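Local coordinates for protein endo-b-1,4-glucanase (Nasutitermes takasagoensis, PDB 1KS8) that probably cleaves internal beta-1,4-glucosidic linkages in cellulose and related beta-glucans, as a calcium-binding endoglucanase of glycosyl hydrolase family 9, at residues A161-F166 / N176-A181; Q183-A188 / W217-L222. One frame throughout, in Å; residues are numbered along the deposited sequence.

Contact 1 (A161-F166 / N176-A181)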
ATOM      1  N   ALA A 161       3.720 -13.003  -2.622  1.00  8.60           N
ATOM      2  CA  ALA A 161       2.834 -12.531  -3.679  1.00  9.24           C
ATOM      3  C   ALA A 161       3.675 -12.142  -4.893  1.00  9.14           C
ATOM      4  O   ALA A 161       3.334 -12.472  -6.031  1.00  9.82           O
ATOM      5  CB  ALA A 161       2.019 -11.339  -3.191  1.00  9.50           C
ATOM      6  N   ALA A 162       4.780 -11.445  -4.648  1.00  9.56           N
ATOM      7  CA  ALA A 162       5.655 -11.033  -5.737  1.00 10.08           C
ATOM      8  C   ALA A 162       6.255 -12.240  -6.458  1.00 10.56           C
ATOM      9  O   ALA A 162       6.449 -12.203  -7.672  1.00 10.11           O
ATOM     10  CB  ALA A 162       6.768 -10.132  -5.206  1.00  9.55           C
ATOM     11  N   SER A 163       6.545 -13.312  -5.725  1.00 10.11           N
ATOM     12  CA  SER A 163       7.127 -14.494  -6.360  1.00 10.87           C
ATOM     13  C   SER A 163       6.164 -15.059  -7.401  1.00 11.21           C
ATOM     14  O   SER A 163       6.588 -15.619  -8.411  1.00 12.93           O
ATOM     15  CB  SER A 163       7.480 -15.566  -5.316  1.00 11.18           C
ATOM     16  OG  SER A 163       6.334 -16.240  -4.828  1.00 12.37           O
ATOM     17  N   ILE A 164       4.867 -14.904  -7.156  1.00 11.12           N
ATOM     18  CA  ILE A 164       3.854 -15.378  -8.094  1.00 11.36           C
ATOM     19  C   ILE A 164       3.858 -14.467  -9.322  1.00 12.42           C
ATOM     20  O   ILE A 164       3.817 -14.929 -10.460  1.00 12.78           O
ATOM     21  CB  ILE A 164       2.449 -15.372  -7.447  1.00 12.29           C
ATOM     22  CG1 ILE A 164       2.415 -16.363  -6.281  1.00 13.96           C
ATOM     23  CG2 ILE A 164       1.386 -15.729  -8.483  1.00 13.11           C
ATOM     24  CD1 ILE A 164       1.152 -16.287  -5.444  1.00 20.20           C
ATOM     25  N   VAL A 165       3.922 -13.162  -9.082  1.00 11.55           N
ATOM     26  CA  VAL A 165       3.942 -12.188 -10.163  1.00 11.23           C
ATOM     27  C   VAL A 165       5.072 -12.458 -11.158  1.00 11.17           C
ATOM     28  O   VAL A 165       4.876 -12.372 -12.372  1.00 11.85           O
ATOM     29  CB  VAL A 165       4.109 -10.749  -9.604  1.00 10.83           C
ATOM     30  CG1 VAL A 165       4.400  -9.769 -10.734  1.00 11.29           C
ATOM     31  CG2 VAL A 165       2.852 -10.334  -8.861  1.00 12.98           C
ATOM     32  N   PHE A 166       6.246 -12.803 -10.641  1.00 11.95           N
ATOM     33  CA  PHE A 166       7.418 -13.036 -11.483  1.00 12.18           C
ATOM     34  C   PHE A 166       7.713 -14.489 -11.839  1.00 14.79           C
ATOM     35  O   PHE A 166       8.719 -14.780 -12.484  1.00 14.11           O
ATOM     36  CB  PHE A 166       8.642 -12.415 -10.808  1.00 12.18           C
ATOM     37  CG  PHE A 166       8.586 -10.918 -10.729  1.00 11.99           C
ATOM     38  CD1 PHE A 166       8.858 -10.143 -11.850  1.00 12.94           C
ATOM     39  CD2 PHE A 166       8.218 -10.283  -9.548  1.00 11.34           C
ATOM     40  CE1 PHE A 166       8.763  -8.756 -11.800  1.00 12.88           C
ATOM     41  CE2 PHE A 166       8.119  -8.892  -9.487  1.00 12.26           C
ATOM     42  CZ  PHE A 166       8.391  -8.130 -10.614  1.00 12.51           C
ATOM     43  N   ASN A 176      14.234 -16.363  -5.633  1.00 14.89           N
ATOM     44  CA  ASN A 176      14.892 -15.569  -4.603  1.00 14.82           C
ATOM     45  C   ASN A 176      13.853 -14.953  -3.671  1.00 13.42           C
ATOM     46  O   ASN A 176      14.002 -14.986  -2.452  1.00 14.10           O
ATOM     47  CB  ASN A 176      15.745 -14.480  -5.260  1.00 17.33           C
ATOM     48  CG  ASN A 176      16.488 -13.631  -4.251  1.00 20.11           C
ATOM     49  OD1 ASN A 176      16.987 -14.136  -3.244  1.00 23.16           O
ATOM     50  ND2 ASN A 176      16.583 -12.336  -4.524  1.00 23.75           N
ATOM     51  N   LEU A 177      12.796 -14.399  -4.253  1.00 13.17           N
ATOM     52  CA  LEU A 177      11.721 -13.794  -3.475  1.00 12.40           C
ATOM     53  C   LEU A 177      11.123 -14.814  -2.510  1.00 12.36           C
ATOM     54  O   LEU A 177      10.912 -14.527  -1.332  1.00 12.36           O
ATOM     55  CB  LEU A 177      10.620 -13.287  -4.407  1.00 12.65           C
ATOM     56  CG  LEU A 177      10.918 -12.055  -5.265  1.00 11.00           C
ATOM     57  CD1 LEU A 177       9.840 -11.903  -6.325  1.00 11.67           C
ATOM     58  CD2 LEU A 177      10.987 -10.816  -4.383  1.00 12.65           C
ATOM     59  N   LEU A 178      10.849 -16.010  -3.020  1.00 13.19           N
ATOM     60  CA  LEU A 178      10.254 -17.065  -2.211  1.00 14.41           C
ATOM     61  C   LEU A 178      11.154 -17.516  -1.065  1.00 13.90           C
ATOM     62  O   LEU A 178      10.670 -17.795   0.031  1.00 15.14           O
ATOM     63  CB  LEU A 178       9.889 -18.261  -3.094  1.00 14.94           C
ATOM     64  CG  LEU A 178       9.014 -19.335  -2.441  1.00 18.37           C
ATOM     65  CD1 LEU A 178       7.707 -18.720  -1.957  1.00 17.47           C
ATOM     66  CD2 LEU A 178       8.740 -20.440  -3.448  1.00 19.20           C
ATOM     67  N   THR A 179      12.459 -17.593  -1.312  1.00 13.81           N
ATOM     68  CA  THR A 179      13.391 -18.003  -0.266  1.00 14.24           C
ATOM     69  C   THR A 179      13.293 -17.031   0.906  1.00 12.80           C
ATOM     70  O   THR A 179      13.173 -17.438   2.061  1.00 13.68           O
ATOM     71  CB  THR A 179      14.845 -18.031  -0.785  1.00 15.92           C
ATOM     72  OG1 THR A 179      14.979 -19.072  -1.761  1.00 18.02           O
ATOM     73  CG2 THR A 179      15.822 -18.286   0.356  1.00 16.85           C
ATOM     74  N   HIS A 180      13.332 -15.741   0.597  1.00 11.77           N
ATOM     75  CA  HIS A 180      13.239 -14.710   1.620  1.00 11.36           C
ATOM     76  C   HIS A 180      11.882 -14.739   2.310  1.00 11.23           C
ATOM     77  O   HIS A 180      11.794 -14.544   3.522  1.00 12.19           O
ATOM     78  CB  HIS A 180      13.484 -13.335   0.998  1.00 11.15           C
ATOM     79  CG  HIS A 180      14.923 -13.063   0.692  1.00 11.86           C
ATOM     80  ND1 HIS A 180      15.824 -12.673   1.659  1.00 11.28           N
ATOM     81  CD2 HIS A 180      15.626 -13.162  -0.460  1.00 12.00           C
ATOM     82  CE1 HIS A 180      17.022 -12.544   1.115  1.00 11.68           C
ATOM     83  NE2 HIS A 180      16.929 -12.836  -0.170  1.00 12.46           N
ATOM     84  N   ALA A 181      10.828 -14.991   1.541  1.00 10.93           N
ATOM     85  CA  ALA A 181       9.479 -15.048   2.096  1.00 11.01           C
ATOM     86  C   ALA A 181       9.359 -16.160   3.136  1.00 10.60           C
ATOM     87  O   ALA A 181       8.805 -15.952   4.211  1.00 11.00           O
ATOM     88  CB  ALA A 181       8.462 -15.264   0.981  1.00 11.54           C
TER
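The meeting of Ala162, Ser163 and Phe166 with Leu177 and Leu178 is a buried, apolar contact between two sequence-adjacent antiparallel helices, 149-165 and 171-190, in the (alpha/alpha)6 fold of a family 9 glucanase. It illustrates how small residues let two helices come close: the axes of the short segments approach to 8.4 Å at 166°, and the tightest backbone pairing puts the CA atoms of Ser163 and Leu177 5.5 Å apart.

Leu177 supplies the reach. Its CG stands opposite the carbonyl carbon (chi1 -71°), and the branch ending in CD1 extends over the last turn of the facing helix. There Leu177 CD1 lies 3.6 Å from the backbone N of Ser163 and 3.7 Å from CB of Ala162, so one methyl rests on a peptide unit as well as on a side chain. Leu177 CD1 also approaches the Phe166 ring obliquely, 4.0 Å from Phe166 CD2. Nearer the backbones, CB of Ser163 and CB of Leu177 face each other at 4.0 Å.

Beside this pair, Ser163 OG comes within 4.0 Å of Leu178 CD1, a van der Waals approach to a methyl; the hydroxyl itself is hydrogen-bonded to Ala160 O. Thr100 of helix 89-106 touches both Ala162 and Leu177, and Ser163 O accepts a hydrogen bond from Ser174 OG, a polar link between the two helices just outside the segments.

With its hydroxyl bonded to Ala160 O, Ser163 can lie against leucine carbons without leaving that polar group unmatched; between these segments the contact is one of apolar fit, with Leu177 the largest contributor.

Contact 2 (Q183-A188 / W217-L222)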
ATOM      1  N   GLN A 183      11.745 -17.600   4.926  1.00 10.76           N
ATOM      2  CA  GLN A 183      12.558 -17.286   6.092  1.00 10.47           C
ATOM      3  C   GLN A 183      11.909 -16.221   6.965  1.00  9.87           C
ATOM      4  O   GLN A 183      11.920 -16.332   8.190  1.00 11.12           O
ATOM      5  CB  GLN A 183      13.950 -16.833   5.650  1.00 11.40           C
ATOM      6  CG  GLN A 183      14.656 -17.857   4.773  1.00 13.50           C
ATOM      7  CD  GLN A 183      15.996 -17.373   4.270  1.00 15.85           C
ATOM      8  OE1 GLN A 183      16.170 -16.189   3.980  1.00 15.77           O
ATOM      9  NE2 GLN A 183      16.948 -18.291   4.144  1.00 16.20           N
ATOM     10  N   LEU A 184      11.340 -15.192   6.345  1.00  9.52           N
ATOM     11  CA  LEU A 184      10.692 -14.139   7.119  1.00  9.48           C
ATOM     12  C   LEU A 184       9.444 -14.647   7.828  1.00 10.34           C
ATOM     13  O   LEU A 184       9.134 -14.195   8.931  1.00 10.13           O
ATOM     14  CB  LEU A 184      10.361 -12.941   6.223  1.00  9.65           C
ATOM     15  CG  LEU A 184      11.582 -12.051   5.963  1.00 10.61           C
ATOM     16  CD1 LEU A 184      11.286 -11.072   4.840  1.00 10.44           C
ATOM     17  CD2 LEU A 184      11.960 -11.319   7.244  1.00 10.42           C
ATOM     18  N   PHE A 185       8.730 -15.588   7.214  1.00 10.49           N
ATOM     19  CA  PHE A 185       7.548 -16.134   7.868  1.00 11.05           C
ATOM     20  C   PHE A 185       7.977 -16.921   9.100  1.00 10.39           C
ATOM     21  O   PHE A 185       7.361 -16.812  10.156  1.00 11.22           O
ATOM     22  CB  PHE A 185       6.761 -17.065   6.949  1.00 11.33           C
ATOM     23  CG  PHE A 185       5.599 -17.723   7.638  1.00 13.06           C
ATOM     24  CD1 PHE A 185       4.481 -16.979   8.006  1.00 14.21           C
ATOM     25  CD2 PHE A 185       5.653 -19.068   7.989  1.00 14.82           C
ATOM     26  CE1 PHE A 185       3.435 -17.562   8.719  1.00 15.20           C
ATOM     27  CE2 PHE A 185       4.612 -19.661   8.701  1.00 15.49           C
ATOM     28  CZ  PHE A 185       3.502 -18.906   9.069  1.00 15.38           C
ATOM     29  N   ASP A 186       9.030 -17.721   8.958  1.00 11.58           N
ATOM     30  CA  ASP A 186       9.527 -18.507  10.079  1.00 12.35           C
ATOM     31  C   ASP A 186       9.939 -17.575  11.209  1.00 12.05           C
ATOM     32  O   ASP A 186       9.652 -17.832  12.374  1.00 12.32           O
ATOM     33  CB  ASP A 186      10.711 -19.367   9.637  1.00 14.48           C
ATOM     34  CG  ASP A 186      10.277 -20.623   8.905  1.00 18.11           C
ATOM     35  OD1 ASP A 186      11.133 -21.253   8.253  1.00 20.62           O
ATOM     36  OD2 ASP A 186       9.083 -20.984   8.991  1.00 20.48           O
ATOM     37  N   PHE A 187      10.613 -16.485  10.854  1.00 10.95           N
ATOM     38  CA  PHE A 187      11.042 -15.501  11.839  1.00 10.71           C
ATOM     39  C   PHE A 187       9.810 -14.925  12.547  1.00 11.27           C
ATOM     40  O   PHE A 187       9.751 -14.875  13.776  1.00 11.73           O
ATOM     41  CB  PHE A 187      11.846 -14.395  11.134  1.00 11.15           C
ATOM     42  CG  PHE A 187      12.176 -13.208  12.005  1.00 10.96           C
ATOM     43  CD1 PHE A 187      12.549 -13.368  13.336  1.00 12.79           C
ATOM     44  CD2 PHE A 187      12.143 -11.923  11.470  1.00 13.03           C
ATOM     45  CE1 PHE A 187      12.883 -12.265  14.123  1.00 12.53           C
ATOM     46  CE2 PHE A 187      12.477 -10.816  12.247  1.00 12.75           C
ATOM     47  CZ  PHE A 187      12.846 -10.987  13.576  1.00 11.16           C
ATOM     48  N   ALA A 188       8.819 -14.509  11.763  1.00 11.02           N
ATOM     49  CA  ALA A 188       7.593 -13.935  12.307  1.00 11.05           C
ATOM     50  C   ALA A 188       6.824 -14.901  13.206  1.00 11.44           C
ATOM     51  O   ALA A 188       6.301 -14.511  14.249  1.00 10.90           O
ATOM     52  CB  ALA A 188       6.692 -13.474  11.168  1.00 11.32           C
ATOM     53  N   TRP A 217      -2.240 -14.207   7.262  1.00 10.33           N
ATOM     54  CA  TRP A 217      -2.105 -13.570   5.954  1.00 10.09           C
ATOM     55  C   TRP A 217      -0.848 -14.090   5.251  1.00  9.79           C
ATOM     56  O   TRP A 217      -0.900 -14.509   4.092  1.00 10.28           O
ATOM     57  CB  TRP A 217      -2.036 -12.052   6.173  1.00 10.06           C
ATOM     58  CG  TRP A 217      -1.841 -11.153   4.972  1.00  9.99           C
ATOM     59  CD1 TRP A 217      -0.814 -10.267   4.786  1.00  9.51           C
ATOM     60  CD2 TRP A 217      -2.764 -10.919   3.894  1.00 10.60           C
ATOM     61  NE1 TRP A 217      -1.043  -9.493   3.676  1.00  9.79           N
ATOM     62  CE2 TRP A 217      -2.232  -9.870   3.108  1.00  9.86           C
ATOM     63  CE3 TRP A 217      -3.989 -11.489   3.519  1.00 11.82           C
ATOM     64  CZ2 TRP A 217      -2.884  -9.376   1.971  1.00 10.62           C
ATOM     65  CZ3 TRP A 217      -4.639 -10.996   2.384  1.00 10.26           C
ATOM     66  CH2 TRP A 217      -4.083  -9.950   1.627  1.00 10.36           C
ATOM     67  N   ALA A 218       0.277 -14.074   5.962  1.00 10.43           N
ATOM     68  CA  ALA A 218       1.543 -14.546   5.410  1.00 10.43           C
ATOM     69  C   ALA A 218       1.485 -16.032   5.057  1.00 10.33           C
ATOM     70  O   ALA A 218       1.948 -16.447   3.991  1.00 10.80           O
ATOM     71  CB  ALA A 218       2.674 -14.289   6.404  1.00 10.84           C
ATOM     72  N   ALA A 219       0.919 -16.834   5.953  1.00 11.28           N
ATOM     73  CA  ALA A 219       0.814 -18.269   5.716  1.00 11.21           C
ATOM     74  C   ALA A 219      -0.036 -18.548   4.482  1.00 10.23           C
ATOM     75  O   ALA A 219       0.301 -19.407   3.668  1.00 10.98           O
ATOM     76  CB  ALA A 219       0.214 -18.966   6.935  1.00 11.42           C
ATOM     77  N   ALA A 220      -1.137 -17.819   4.342  1.00 10.28           N
ATOM     78  CA  ALA A 220      -2.017 -18.003   3.195  1.00 11.09           C
ATOM     79  C   ALA A 220      -1.292 -17.674   1.895  1.00 10.52           C
ATOM     80  O   ALA A 220      -1.390 -18.415   0.918  1.00 10.75           O
ATOM     81  CB  ALA A 220      -3.261 -17.136   3.343  1.00 11.21           C
ATOM     82  N   TRP A 221      -0.562 -16.562   1.876  1.00 10.83           N
ATOM     83  CA  TRP A 221       0.173 -16.177   0.677  1.00 10.25           C
ATOM     84  C   TRP A 221       1.271 -17.179   0.343  1.00  9.83           C
ATOM     85  O   TRP A 221       1.506 -17.481  -0.827  1.00 11.47           O
ATOM     86  CB  TRP A 221       0.759 -14.770   0.829  1.00  9.97           C
ATOM     87  CG  TRP A 221      -0.223 -13.707   0.440  1.00  9.17           C
ATOM     88  CD1 TRP A 221      -0.908 -12.867   1.272  1.00  9.19           C
ATOM     89  CD2 TRP A 221      -0.673 -13.414  -0.886  1.00  9.79           C
ATOM     90  NE1 TRP A 221      -1.760 -12.066   0.543  1.00  9.26           N
ATOM     91  CE2 TRP A 221      -1.635 -12.384  -0.785  1.00  9.19           C
ATOM     92  CE3 TRP A 221      -0.358 -13.925  -2.154  1.00 10.13           C
ATOM     93  CZ2 TRP A 221      -2.286 -11.855  -1.905  1.00 10.05           C
ATOM     94  CZ3 TRP A 221      -1.005 -13.398  -3.266  1.00 10.03           C
ATOM     95  CH2 TRP A 221      -1.959 -12.373  -3.133  1.00  9.71           C
ATOM     96  N   LEU A 222       1.939 -17.700   1.366  1.00 11.49           N
ATOM     97  CA  LEU A 222       2.987 -18.686   1.134  1.00 11.72           C
ATOM     98  C   LEU A 222       2.390 -19.958   0.548  1.00 12.40           C
ATOM     99  O   LEU A 222       2.998 -20.596  -0.306  1.00 12.42           O
ATOM    100  CB  LEU A 222       3.737 -18.988   2.431  1.00 11.85           C
ATOM    101  CG  LEU A 222       4.886 -18.008   2.687  1.00 13.12           C
ATOM    102  CD1 LEU A 222       5.393 -18.157   4.105  1.00 15.28           C
ATOM    103  CD2 LEU A 222       5.997 -18.259   1.673  1.00 12.84           C
TER
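With CG anti to the backbone N (chi1 175°), the Phe185 ring reaches across to helix 212-226, while Leu222, with CG placed beside its own backbone N (chi1 -86°), sends CD1 back against the root of that ring. Leu222 CD1 lies only 3.3 Å from Phe185 CB, a tight approach, and 3.6 Å from Phe185 CG; the two side chains cross at a slant. Farther out, the ring passes along a pair of alanines: Phe185 CD1 meets Ala218 CB at 3.6 Å, and Phe185 CZ meets Ala219 CB at 3.9 Å. Between those methyls, Phe185 CE1 comes to 3.8 Å from the backbone N of Ala219, so the ring also rests on the main chain. All three partners approach the ring obliquely.

Phe185 thus bridges two helices of the (alpha/alpha)6 fold, 171-190 and 212-226, whose segments run antiparallel at 152° with axes 10.5 Å apart. The alanines keep the receiving surface low, and the large ring spans the wider separation. An alanine in place of Phe185 would keep CB beside Leu222 CD1 but would probably open a gap over Ala218 and Ala219 and strip the methyl of its ring contacts.

Helix 229-241 adjoins the same cluster, Thr234 touching Phe185 and Tyr231 touching Leu222. One turn before Ala218, its side chain about 6 Å from that of Ala218, stands Glu214, a calcium ligand of this enzyme, although no calcium is bound in this model.

How the contacts relate
Helix 171-190 is the element common to both contacts: its earlier part packs on helix 149-165 in contact 1, and its later part on helix 212-226 in contact 2. Along the chain they come in series, contact 1 closing before contact 2 opens, and their centres lie about 12 Å apart. They also touch directly. Ala161 CB meets Trp221 CZ3 at 3.7 Å, which packs helix 149-165 on helix 212-226 as well, and Ala181 CB meets Leu222 CD2 at 3.9 Å, a further touch of helix 171-190 on helix 212-226. Three helices therefore share one continuous apolar region of the (alpha/alpha)6 fold, joining neighbouring and more distant parts of the sequence.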